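Local coordinates for protein DNA polymerase (Bacillus phage phi29, PDB 1XI1) that replicates viral DNA by protein-primed, strand-displacing synthesis with high processivity and fidelity, and proofreads with a 3'-5' exonuclease activity, at residues Ile70-Glu75 with Gly410-Arg415; Ala190-Leu195 with Tyr390-Ser395; Ile242-Val247 with Thr463-Pro468; Arg289-Leu294 with Lys317-Glu322. The protein carries 2 engineered substitutions. All blocks are in the same frame, centred on the assembly; numbering follows the deposited sequence.

Contact 1. Residues Ile70-Glu75 with Gly410-Arg415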
loop_
_atom_site.group_PDB
_atom_site.type_symbol
_atom_site.label_atom_id
_atom_site.label_comp_id
_atom_site.label_asym_id
_atom_site.label_seq_id
_atom_site.Cartn_x
_atom_site.Cartn_y
_atom_site.Cartn_z
ATOM N N ILE C 70 -10.536 -3.561 -22.222
ATOM C CA ILE C 70 -11.652 -2.635 -22.384
ATOM C C ILE C 70 -11.303 -1.403 -23.227
ATOM O O ILE C 70 -12.058 -1.040 -24.128
ATOM C CB ILE C 70 -12.197 -2.178 -21.013
ATOM C CG1 ILE C 70 -12.872 -3.361 -20.312
ATOM C CG2 ILE C 70 -13.197 -1.027 -21.201
ATOM C CD1 ILE C 70 -13.410 -3.051 -18.921
ATOM N N ILE C 71 -10.175 -0.756 -22.935
ATOM C CA ILE C 71 -9.751 0.428 -23.696
ATOM C C ILE C 71 -9.475 0.018 -25.145
ATOM O O ILE C 71 -9.806 0.740 -26.076
ATOM C CB ILE C 71 -8.455 1.060 -23.114
ATOM C CG1 ILE C 71 -8.659 1.448 -21.643
ATOM C CG2 ILE C 71 -8.065 2.280 -23.920
ATOM C CD1 ILE C 71 -9.862 2.292 -21.382
ATOM N N ASN C 72 -8.862 -1.152 -25.316
ATOM C CA ASN C 72 -8.544 -1.692 -26.636
ATOM C C ASN C 72 -9.794 -1.753 -27.492
ATOM O O ASN C 72 -9.728 -1.510 -28.702
ATOM C CB ASN C 72 -7.987 -3.118 -26.521
ATOM C CG ASN C 72 -6.477 -3.169 -26.571
ATOM O OD1 ASN C 72 -5.874 -3.087 -27.632
ATOM N ND2 ASN C 72 -5.857 -3.302 -25.418
ATOM N N TRP C 73 -10.915 -2.112 -26.860
ATOM C CA TRP C 73 -12.208 -2.246 -27.538
ATOM C C TRP C 73 -12.799 -0.872 -27.845
ATOM O O TRP C 73 -13.252 -0.623 -28.960
ATOM C CB TRP C 73 -13.204 -3.038 -26.659
ATOM C CG TRP C 73 -14.495 -3.366 -27.343
ATOM C CD1 TRP C 73 -14.766 -4.484 -28.085
ATOM C CD2 TRP C 73 -15.650 -2.523 -27.454
ATOM N NE1 TRP C 73 -16.012 -4.384 -28.657
ATOM C CE2 TRP C 73 -16.576 -3.188 -28.288
ATOM C CE3 TRP C 73 -15.990 -1.270 -26.938
ATOM C CZ2 TRP C 73 -17.817 -2.643 -28.614
ATOM C CZ3 TRP C 73 -17.230 -0.726 -27.264
ATOM C CH2 TRP C 73 -18.125 -1.414 -28.093
ATOM N N LEU C 74 -12.804 0.004 -26.844
ATOM C CA LEU C 74 -13.354 1.346 -26.998
ATOM C C LEU C 74 -12.685 2.095 -28.139
ATOM O O LEU C 74 -13.367 2.691 -28.973
ATOM C CB LEU C 74 -13.194 2.146 -25.695
ATOM C CG LEU C 74 -14.040 1.772 -24.467
ATOM C CD1 LEU C 74 -13.588 2.580 -23.257
ATOM C CD2 LEU C 74 -15.504 2.027 -24.760
ATOM N N GLU C 75 -11.355 2.048 -28.177
ATOM C CA GLU C 75 -10.573 2.744 -29.196
ATOM C C GLU C 75 -10.868 2.270 -30.605
ATOM O O GLU C 75 -10.739 3.033 -31.563
ATOM C CB GLU C 75 -9.072 2.591 -28.920
ATOM C CG GLU C 75 -8.503 3.481 -27.803
ATOM C CD GLU C 75 -8.293 4.926 -28.232
ATOM O OE1 GLU C 75 -7.974 5.139 -29.419
ATOM O OE2 GLU C 75 -8.426 5.843 -27.388
ATOM N N GLY C 410 -2.110 -2.183 -33.003
ATOM C CA GLY C 410 -3.245 -2.698 -32.253
ATOM C C GLY C 410 -3.122 -2.688 -30.735
ATOM O O GLY C 410 -4.127 -2.817 -30.031
ATOM N N ALA C 411 -1.905 -2.541 -30.220
ATOM C CA ALA C 411 -1.699 -2.518 -28.772
ATOM C C ALA C 411 -1.801 -1.103 -28.228
ATOM O O ALA C 411 -1.721 -0.131 -28.976
ATOM C CB ALA C 411 -0.345 -3.119 -28.415
ATOM N N LEU C 412 -1.989 -0.999 -26.919
ATOM C CA LEU C 412 -2.125 0.287 -26.254
ATOM C C LEU C 412 -0.800 0.985 -25.994
ATOM O O LEU C 412 0.232 0.349 -25.791
ATOM C CB LEU C 412 -2.858 0.117 -24.920
ATOM C CG LEU C 412 -4.360 -0.187 -24.953
ATOM C CD1 LEU C 412 -4.840 -0.420 -23.525
ATOM C CD2 LEU C 412 -5.128 0.979 -25.607
ATOM N N GLY C 413 -0.846 2.311 -26.004
ATOM C CA GLY C 413 0.335 3.098 -25.727
ATOM C C GLY C 413 -0.073 4.036 -24.618
ATOM O O GLY C 413 -1.258 4.146 -24.323
ATOM N N PHE C 414 0.888 4.698 -23.992
ATOM C CA PHE C 414 0.585 5.635 -22.917
ATOM C C PHE C 414 1.521 6.821 -22.998
ATOM O O PHE C 414 2.680 6.673 -23.367
ATOM C CB PHE C 414 0.769 4.983 -21.538
ATOM C CG PHE C 414 -0.176 3.842 -21.266
ATOM C CD1 PHE C 414 0.267 2.520 -21.335
ATOM C CD2 PHE C 414 -1.515 4.090 -20.957
ATOM C CE1 PHE C 414 -0.616 1.452 -21.105
ATOM C CE2 PHE C 414 -2.412 3.033 -20.726
ATOM C CZ PHE C 414 -1.966 1.712 -20.798
ATOM N N ARG C 415 1.020 8.001 -22.668
ATOM C CA ARG C 415 1.878 9.164 -22.658
ATOM C C ARG C 415 1.557 9.955 -21.396
ATOM O O ARG C 415 0.474 9.812 -20.816
ATOM C CB ARG C 415 1.689 10.009 -23.930
ATOM C CG ARG C 415 0.451 10.891 -23.981
ATOM C CD ARG C 415 0.398 11.667 -25.309
ATOM N NE ARG C 415 -0.063 10.846 -26.434
ATOM C CZ ARG C 415 0.666 10.526 -27.504
ATOM N NH1 ARG C 415 1.920 10.951 -27.622
ATOM N NH2 ARG C 415 0.132 9.778 -28.467
#

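Contact 2. Residues Ala190-Leu195 with Tyr390-Ser395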
loop_
_atom_site.group_PDB
_atom_site.type_symbol
_atom_site.label_atom_id
_atom_site.label_comp_id
_atom_site.label_asym_id
_atom_site.label_seq_id
_atom_site.Cartn_x
_atom_site.Cartn_y
_atom_site.Cartn_z
ATOM N N ALA C 190 -10.500 2.176 -0.090
ATOM C CA ALA C 190 -10.553 1.834 1.326
ATOM C C ALA C 190 -10.023 3.035 2.097
ATOM O O ALA C 190 -10.470 3.323 3.206
ATOM C CB ALA C 190 -9.679 0.623 1.614
ATOM N N GLY C 191 -9.050 3.721 1.501
ATOM C CA GLY C 191 -8.472 4.887 2.136
ATOM C C GLY C 191 -9.528 5.956 2.333
ATOM O O GLY C 191 -9.584 6.564 3.392
ATOM N N SER C 192 -10.372 6.172 1.324
ATOM C CA SER C 192 -11.424 7.180 1.415
ATOM C C SER C 192 -12.550 6.700 2.315
ATOM O O SER C 192 -13.335 7.509 2.824
ATOM C CB SER C 192 -11.994 7.505 0.029
ATOM O OG SER C 192 -10.970 7.942 -0.839
ATOM N N ASP C 193 -12.657 5.388 2.492
ATOM C CA ASP C 193 -13.702 4.867 3.363
ATOM C C ASP C 193 -13.327 5.255 4.791
ATOM O O ASP C 193 -14.192 5.584 5.605
ATOM C CB ASP C 193 -13.821 3.331 3.251
ATOM C CG ASP C 193 -14.648 2.885 2.042
ATOM O OD1 ASP C 193 -15.620 3.595 1.701
ATOM O OD2 ASP C 193 -14.346 1.819 1.446
ATOM N N SER C 194 -12.030 5.237 5.088
ATOM C CA SER C 194 -11.564 5.564 6.436
ATOM C C SER C 194 -11.775 7.031 6.726
ATOM O O SER C 194 -12.286 7.408 7.781
ATOM C CB SER C 194 -10.085 5.215 6.603
ATOM O OG SER C 194 -9.898 3.820 6.656
ATOM N N LEU C 195 -11.377 7.863 5.780
ATOM C CA LEU C 195 -11.544 9.288 5.953
ATOM C C LEU C 195 -13.025 9.641 6.162
ATOM O O LEU C 195 -13.349 10.516 6.960
ATOM C CB LEU C 195 -10.967 10.028 4.746
ATOM C CG LEU C 195 -10.594 11.462 5.088
ATOM C CD1 LEU C 195 -9.633 11.453 6.274
ATOM C CD2 LEU C 195 -9.984 12.147 3.876
ATOM N N TYR C 390 -4.212 6.542 8.097
ATOM C CA TYR C 390 -2.931 7.254 8.020
ATOM C C TYR C 390 -2.600 7.642 6.560
ATOM O O TYR C 390 -2.223 8.784 6.296
ATOM C CB TYR C 390 -1.807 6.386 8.645
ATOM C CG TYR C 390 -0.549 6.520 7.833
ATOM C CD1 TYR C 390 0.238 7.653 7.907
ATOM C CD2 TYR C 390 -0.111 5.469 7.005
ATOM C CE1 TYR C 390 1.389 7.786 7.131
ATOM C CE2 TYR C 390 1.024 5.585 6.217
ATOM C CZ TYR C 390 1.774 6.747 6.282
ATOM O OH TYR C 390 2.900 6.880 5.494
ATOM N N GLY C 391 -2.726 6.692 5.642
ATOM C CA GLY C 391 -2.433 6.952 4.247
ATOM C C GLY C 391 -3.076 8.190 3.630
ATOM O O GLY C 391 -2.496 8.816 2.739
ATOM N N LYS C 392 -4.268 8.552 4.090
ATOM C CA LYS C 392 -4.971 9.709 3.548
ATOM C C LYS C 392 -4.338 11.063 3.844
ATOM O O LYS C 392 -4.621 12.038 3.139
ATOM C CB LYS C 392 -6.427 9.710 4.033
ATOM C CG LYS C 392 -7.376 8.976 3.121
ATOM C CD LYS C 392 -7.419 9.641 1.755
ATOM C CE LYS C 392 -8.471 9.017 0.858
ATOM N NZ LYS C 392 -8.638 9.773 -0.416
ATOM N N PHE C 393 -3.515 11.144 4.889
ATOM C CA PHE C 393 -2.867 12.410 5.225
ATOM C C PHE C 393 -1.513 12.541 4.537
ATOM O O PHE C 393 -1.099 13.637 4.151
ATOM C CB PHE C 393 -2.673 12.545 6.736
ATOM C CG PHE C 393 -3.950 12.578 7.510
ATOM C CD1 PHE C 393 -4.515 11.410 7.985
ATOM C CD2 PHE C 393 -4.591 13.786 7.769
ATOM C CE1 PHE C 393 -5.694 11.440 8.706
ATOM C CE2 PHE C 393 -5.780 13.825 8.493
ATOM C CZ PHE C 393 -6.331 12.650 8.963
ATOM N N ALA C 394 -0.832 11.405 4.408
ATOM C CA ALA C 394 0.469 11.327 3.756
ATOM C C ALA C 394 0.225 11.002 2.283
ATOM O O ALA C 394 0.844 10.097 1.717
ATOM C CB ALA C 394 1.317 10.232 4.407
ATOM N N SER C 395 -0.694 11.749 1.680
ATOM C CA SER C 395 -1.051 11.564 0.290
ATOM C C SER C 395 -0.198 12.450 -0.599
ATOM O O SER C 395 0.470 13.383 -0.147
ATOM C CB SER C 395 -2.538 11.879 0.082
ATOM O OG SER C 395 -3.186 10.847 -0.641
#

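Contact 3. Residues Ile242-Val247 with Thr463-Pro468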
loop_
_atom_site.group_PDB
_atom_site.type_symbol
_atom_site.label_atom_id
_atom_site.label_comp_id
_atom_site.label_asym_id
_atom_site.label_seq_id
_atom_site.Cartn_x
_atom_site.Cartn_y
_atom_site.Cartn_z
ATOM N N ILE C 242 24.033 -15.562 9.990
ATOM C CA ILE C 242 24.168 -15.647 11.434
ATOM C C ILE C 242 23.240 -16.709 11.993
ATOM O O ILE C 242 22.596 -17.441 11.247
ATOM C CB ILE C 242 23.790 -14.310 12.077
ATOM C CG1 ILE C 242 22.336 -13.974 11.721
ATOM C CG2 ILE C 242 24.718 -13.215 11.578
ATOM C CD1 ILE C 242 21.812 -12.709 12.359
ATOM N N GLY C 243 23.161 -16.777 13.314
ATOM C CA GLY C 243 22.294 -17.755 13.930
ATOM C C GLY C 243 21.741 -17.321 15.272
ATOM O O GLY C 243 22.437 -16.709 16.082
ATOM N N GLU C 244 20.477 -17.653 15.503
ATOM C CA GLU C 244 19.803 -17.322 16.749
ATOM C C GLU C 244 19.542 -15.827 16.856
ATOM O O GLU C 244 20.457 -15.042 17.099
ATOM C CB GLU C 244 20.635 -17.803 17.947
ATOM C CG GLU C 244 20.658 -19.326 18.125
ATOM C CD GLU C 244 19.908 -19.803 19.374
ATOM O OE1 GLU C 244 20.417 -19.605 20.502
ATOM O OE2 GLU C 244 18.804 -20.370 19.228
ATOM N N GLY C 245 18.281 -15.447 16.663
ATOM C CA GLY C 245 17.892 -14.053 16.740
ATOM C C GLY C 245 16.420 -13.956 17.082
ATOM O O GLY C 245 15.715 -14.964 17.066
ATOM N N MET C 246 15.952 -12.751 17.392
ATOM C CA MET C 246 14.551 -12.538 17.734
ATOM C C MET C 246 14.019 -11.382 16.902
ATOM O O MET C 246 14.786 -10.560 16.401
ATOM C CB MET C 246 14.402 -12.162 19.207
ATOM C CG MET C 246 15.523 -12.621 20.089
ATOM S SD MET C 246 15.483 -11.725 21.636
ATOM C CE MET C 246 13.913 -12.244 22.290
ATOM N N VAL C 247 12.699 -11.306 16.786
ATOM C CA VAL C 247 12.056 -10.254 16.025
ATOM C C VAL C 247 10.916 -9.652 16.838
ATOM O O VAL C 247 10.049 -10.366 17.359
ATOM C CB VAL C 247 11.492 -10.804 14.699
ATOM C CG1 VAL C 247 10.727 -9.710 13.961
ATOM C CG2 VAL C 247 12.630 -11.338 13.830
ATOM N N THR C 463 20.102 -10.110 17.500
ATOM C CA THR C 463 20.815 -11.364 17.645
ATOM C C THR C 463 20.458 -11.815 19.058
ATOM O O THR C 463 19.962 -11.018 19.858
ATOM C CB THR C 463 22.311 -11.146 17.553
ATOM O OG1 THR C 463 22.698 -10.152 18.503
ATOM C CG2 THR C 463 22.688 -10.682 16.165
ATOM N N GLY C 464 20.709 -13.081 19.376
ATOM C CA GLY C 464 20.380 -13.580 20.702
ATOM C C GLY C 464 18.921 -13.990 20.735
ATOM O O GLY C 464 18.184 -13.760 19.771
ATOM N N THR C 465 18.484 -14.590 21.833
ATOM C CA THR C 465 17.098 -15.017 21.914
ATOM C C THR C 465 16.491 -14.514 23.195
ATOM O O THR C 465 15.353 -14.842 23.513
ATOM C CB THR C 465 16.973 -16.558 21.888
ATOM O OG1 THR C 465 17.447 -17.096 23.128
ATOM C CG2 THR C 465 17.802 -17.145 20.735
ATOM N N GLU C 466 17.256 -13.713 23.930
ATOM C CA GLU C 466 16.786 -13.161 25.195
ATOM C C GLU C 466 16.312 -11.704 25.072
ATOM O O GLU C 466 17.059 -10.837 24.614
ATOM C CB GLU C 466 17.902 -13.263 26.237
ATOM C CG GLU C 466 18.364 -14.690 26.500
ATOM C CD GLU C 466 17.227 -15.601 26.945
ATOM O OE1 GLU C 466 16.652 -15.353 28.030
ATOM O OE2 GLU C 466 16.906 -16.561 26.207
ATOM N N ILE C 467 15.065 -11.451 25.469
ATOM C CA ILE C 467 14.500 -10.104 25.425
ATOM C C ILE C 467 15.425 -9.145 26.163
ATOM O O ILE C 467 15.684 -9.308 27.352
ATOM C CB ILE C 467 13.122 -10.049 26.113
ATOM C CG1 ILE C 467 12.102 -10.861 25.309
ATOM C CG2 ILE C 467 12.695 -8.606 26.286
ATOM C CD1 ILE C 467 10.717 -10.931 25.954
ATOM N N PRO C 468 15.935 -8.123 25.470
ATOM C CA PRO C 468 16.832 -7.176 26.137
ATOM C C PRO C 468 16.214 -6.533 27.376
ATOM O O PRO C 468 15.010 -6.292 27.439
ATOM C CB PRO C 468 17.142 -6.165 25.038
ATOM C CG PRO C 468 17.131 -7.019 23.808
ATOM C CD PRO C 468 15.877 -7.864 24.024
#

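Contact 4. Residues Arg289-Leu294 with Lys317-Glu322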
loop_
_atom_site.group_PDB
_atom_site.type_symbol
_atom_site.label_atom_id
_atom_site.label_comp_id
_atom_site.label_asym_id
_atom_site.label_seq_id
_atom_site.Cartn_x
_atom_site.Cartn_y
_atom_site.Cartn_z
ATOM N N ARG C 289 20.423 24.257 7.914
ATOM C CA ARG C 289 21.520 24.073 6.982
ATOM C C ARG C 289 22.709 23.679 7.836
ATOM O O ARG C 289 22.994 24.334 8.833
ATOM C CB ARG C 289 21.802 25.375 6.260
ATOM C CG ARG C 289 21.647 25.295 4.768
ATOM C CD ARG C 289 21.943 26.642 4.189
ATOM N NE ARG C 289 20.922 27.021 3.229
ATOM C CZ ARG C 289 20.451 28.258 3.101
ATOM N NH1 ARG C 289 20.918 29.230 3.876
ATOM N NH2 ARG C 289 19.504 28.518 2.214
ATOM N N CYS C 290 23.397 22.607 7.468
ATOM C CA CYS C 290 24.523 22.185 8.281
ATOM C C CYS C 290 25.343 21.120 7.596
ATOM O O CYS C 290 25.104 20.774 6.435
ATOM C CB CYS C 290 24.020 21.626 9.609
ATOM S SG CYS C 290 22.980 20.163 9.379
ATOM N N GLU C 291 26.321 20.648 8.322
ATOM C CA GLU C 291 27.196 19.588 7.918
ATOM C C GLU C 291 27.089 18.595 9.084
ATOM O O GLU C 291 26.829 19.000 10.223
ATOM C CB GLU C 291 28.658 20.020 7.751
ATOM C CG GLU C 291 28.880 21.043 6.668
ATOM C CD GLU C 291 30.347 21.329 6.417
ATOM O OE1 GLU C 291 30.971 22.001 7.279
ATOM O OE2 GLU C 291 30.882 20.891 5.371
ATOM N N PHE C 292 27.291 17.306 8.828
ATOM C CA PHE C 292 27.139 16.339 9.899
ATOM C C PHE C 292 27.969 15.072 9.746
ATOM O O PHE C 292 28.386 14.708 8.655
ATOM C CB PHE C 292 25.656 15.987 10.014
ATOM C CG PHE C 292 25.031 15.588 8.707
ATOM C CD1 PHE C 292 25.126 14.278 8.239
ATOM C CD2 PHE C 292 24.369 16.535 7.922
ATOM C CE1 PHE C 292 24.570 13.910 7.013
ATOM C CE2 PHE C 292 23.809 16.182 6.689
ATOM C CZ PHE C 292 23.913 14.860 6.235
ATOM N N GLU C 293 28.199 14.402 10.863
ATOM C CA GLU C 293 28.965 13.166 10.882
ATOM C C GLU C 293 28.281 12.227 11.852
ATOM O O GLU C 293 28.148 12.547 13.033
ATOM C CB GLU C 293 30.386 13.426 11.373
ATOM C CG GLU C 293 31.260 14.174 10.394
ATOM C CD GLU C 293 31.434 13.418 9.106
ATOM O OE1 GLU C 293 31.346 12.167 9.145
ATOM O OE2 GLU C 293 31.673 14.070 8.065
ATOM N N LEU C 294 27.830 11.082 11.365
ATOM C CA LEU C 294 27.180 10.127 12.242
ATOM C C LEU C 294 28.135 9.876 13.410
ATOM O O LEU C 294 29.346 9.771 13.217
ATOM C CB LEU C 294 26.898 8.830 11.478
ATOM C CG LEU C 294 26.137 7.741 12.231
ATOM C CD1 LEU C 294 24.756 8.249 12.594
ATOM C CD2 LEU C 294 26.042 6.491 11.361
ATOM N N LYS C 317 25.819 9.072 6.344
ATOM C CA LYS C 317 26.578 8.973 7.578
ATOM C C LYS C 317 27.381 10.260 7.744
ATOM O O LYS C 317 27.908 10.551 8.820
ATOM C CB LYS C 317 27.479 7.737 7.528
ATOM C CG LYS C 317 26.666 6.474 7.236
ATOM C CD LYS C 317 27.402 5.169 7.525
ATOM C CE LYS C 317 26.492 3.973 7.211
ATOM N NZ LYS C 317 27.016 2.669 7.713
ATOM N N SER C 318 27.448 11.037 6.666
ATOM C CA SER C 318 28.152 12.314 6.679
ATOM C C SER C 318 27.772 13.149 5.460
ATOM O O SER C 318 27.341 12.619 4.433
ATOM C CB SER C 318 29.669 12.102 6.701
ATOM O OG SER C 318 30.184 11.920 5.397
ATOM N N SER C 319 27.910 14.462 5.588
ATOM C CA SER C 319 27.600 15.354 4.486
ATOM C C SER C 319 28.830 15.349 3.589
ATOM O O SER C 319 28.758 15.685 2.412
ATOM C CB SER C 319 27.321 16.763 5.006
ATOM O OG SER C 319 28.376 17.226 5.832
ATOM N N GLY C 320 29.959 14.955 4.170
ATOM C CA GLY C 320 31.210 14.880 3.434
ATOM C C GLY C 320 31.605 16.102 2.627
ATOM O O GLY C 320 31.546 16.091 1.398
ATOM N N GLY C 321 32.006 17.162 3.314
ATOM C CA GLY C 321 32.428 18.362 2.615
ATOM C C GLY C 321 31.358 19.382 2.267
ATOM O O GLY C 321 31.600 20.583 2.388
ATOM N N GLU C 322 30.188 18.931 1.828
ATOM C CA GLU C 322 29.133 19.869 1.469
ATOM C C GLU C 322 28.097 20.158 2.554
ATOM O O GLU C 322 27.711 19.279 3.323
ATOM C CB GLU C 322 28.424 19.407 0.200
ATOM C CG GLU C 322 29.261 19.578 -1.054
ATOM C CD GLU C 322 28.414 19.664 -2.316
ATOM O OE1 GLU C 322 27.483 20.504 -2.355
ATOM O OE2 GLU C 322 28.686 18.899 -3.270
HETATM O O HOH W 1 30.629 18.214 5.469
#

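Contact 1. Residues Ile70-Glu75 with Gly410-Arg415
L412 reaches into the angle between I71 and N72, which are consecutive on helix 63-76, and its two methyl branches divide the work. CD2 meets the methyl CG2 of I71 at 3.6 Å. CD1 lies 3.9 Å from I71 CB on one flank and 3.6 Å from N72 ND2 on the other. The I71 and L412 side chains run roughly at right angles. With its CG1 beside the backbone N (chi1 -58°), I71 presents CG2 and the base of the side chain to L412, while its end leads away; the side chain also touches W100 and I103. N72 lies against the leucine differently: ND2 rests 3.5 Å from L412 CG, while its polar partner is A68 O, one turn earlier on the helix. This packing joins two functional regions, the exonuclease helix and the start of a strand in TPR2, an insertion of protein-primed B-family polymerases that pairs 412-416 with 402-406 as a beta hairpin. L406 of the companion strand also touches N72. Held by A68, the amide of N72 turns OD1 to within 3.0 Å of G410 O; both atoms are acceptors, so the approach is no bond. R76 NH2 supplies a hydrogen bond to G410 O. G410 itself has a positive phi of 93°, at which a CB would collide with the preceding carbonyl O.

Contact 2. Residues Ala190-Leu195 with Tyr390-Ser395
One hydrogen bond joins the segments: K392 NZ donates to S192 OG at 3.0 Å. The hydroxyl lies beside its own backbone N (chi1 -57°), near the first turn of helix 190-210, where S192 N is bonded to T189 OG1; OG has a further hydrogen bond to a residue flanking one of the segments. Van der Waals contact takes up the length of the lysine. A bend at chi2 (-62°) carries the chain along the helix backbone, with K392 CG 3.3 Å from G191 O and CE 3.2 Å from S192 OG. G191 has no side chain on this face, and the lysine methylenes lie against its main chain. Apolar contacts finish the interface: L195 crosses K392 at about a right angle, its CB 4.1 Å from K392 CG, and its CD1 approaches F393 CZ obliquely at 4.4 Å. F211 meets the F393 ring edge-to-face. Helix 190-210, leading into the region that coordinates synthesis and degradation, is thereby docked on the end of helix 376-393, where Y390 stacks with Y254 of the nucleotide site. The lysine's ammonium is thus held by a neutral hydroxyl while its methylenes pack on G191 and L195, and within these segments no opposite charge pairs with it.

Contact 3. Residues Ile242-Val247 with Thr463-Pro468
M246 lies across the backbone of residues 464-467, its thioether arm following the loop from one peptide to the next. CG sits a tight 3.4 Å from T465 CA; further out, SD passes 3.4 Å from T465 C. The methyl CE ends 3.2 Å from T465 O and 3.8 Å from I467 CG1, brought there by the turn at chi3 (63°). Next to M246 in the chain, G245 pairs with T463 as an antiparallel, non-hydrogen-bonded pair, the two CA atoms 4.1 Å apart. These residues belong to strands 245-250 and 459-463, neighbours in the palm sheet; strand 245-250 carries the catalytic metal ligand D249, and the YCDTD motif immediately precedes strand 459-463. E244 and G245 both face F489, as in a G1 beta bulge, and beyond the pair G464 N donates to E244 O at 3.0 Å. That bond is bent (137° at the hydrogen), and its donor stands 41° out of the carbonyl plane. The E244 side chain bends at chi2 and lays its carboxylate against the methyl of T465, OE1 being 3.6 Å from CG2. OE2 is bonded to Y505 OH. On the loop, R451 binds both T463 O and E466 O.

Contact 4. Residues Arg289-Leu294 with Lys317-Glu322
S319 supplies donor and acceptor to the same residue of strand 283-294. Its N-H is given to F292 O at 3.1 Å, with the donor 18° from the carbonyl plane, and its OG receives the F292 N-H at 3.2 Å. A serine hydroxyl thus takes the place of a strand carbonyl, because chi1 (53°) puts OG between the backbone N and carbonyl carbon, facing F292 N. Two residues on, L294 N donates to K317 O in a nearly straight bond (173°), whose modelled length of 2.6 Å is probably an underestimate. S318 CA adds a C-H contact to F292 O. The segment 317-322 therefore runs beside the strand with a single bridge, E293 to S318, a placement consistent with the TPR1 insertion of protein-primed polymerases; farther down, strand 324-329 takes over the pairing. S319 lies over one face of the F292 ring, CB 4.1 Å from its centroid. A water meets S319 OG, donates to E291 OE2 at 2.7 Å and accepts a weak bond from G321 N. OE2 also lies 3.1 Å from G321 O, two acceptors that cannot bond directly. The amine of K317 is engaged elsewhere, in a salt bridge to D235. An irregular loop thus satisfies F292 N, F292 O and L294 N, and the water gives OE2 a donor that G321 O cannot provide.

Overall arrangement
The four contacts do not touch one another. Contact 1 joins the exonuclease region to TPR2, and contact 2 joins the start of the linking region to the end of helix 376-393; their nearest atoms lie about 12 and 13 Å from the bound nucleic acid. Contacts 3 and 4 sit within the polymerization region, about 20 and 31 Å from it. In contact 3 the side chain of M246 is about 9 Å from that of D249, a catalytic metal ligand three residues on. Contacts 1 and 3 lie on opposite sides of the chain's centre, their own centres 53 Å apart, whereas contacts 3 and 4 approach to about 16 Å between nearest atoms.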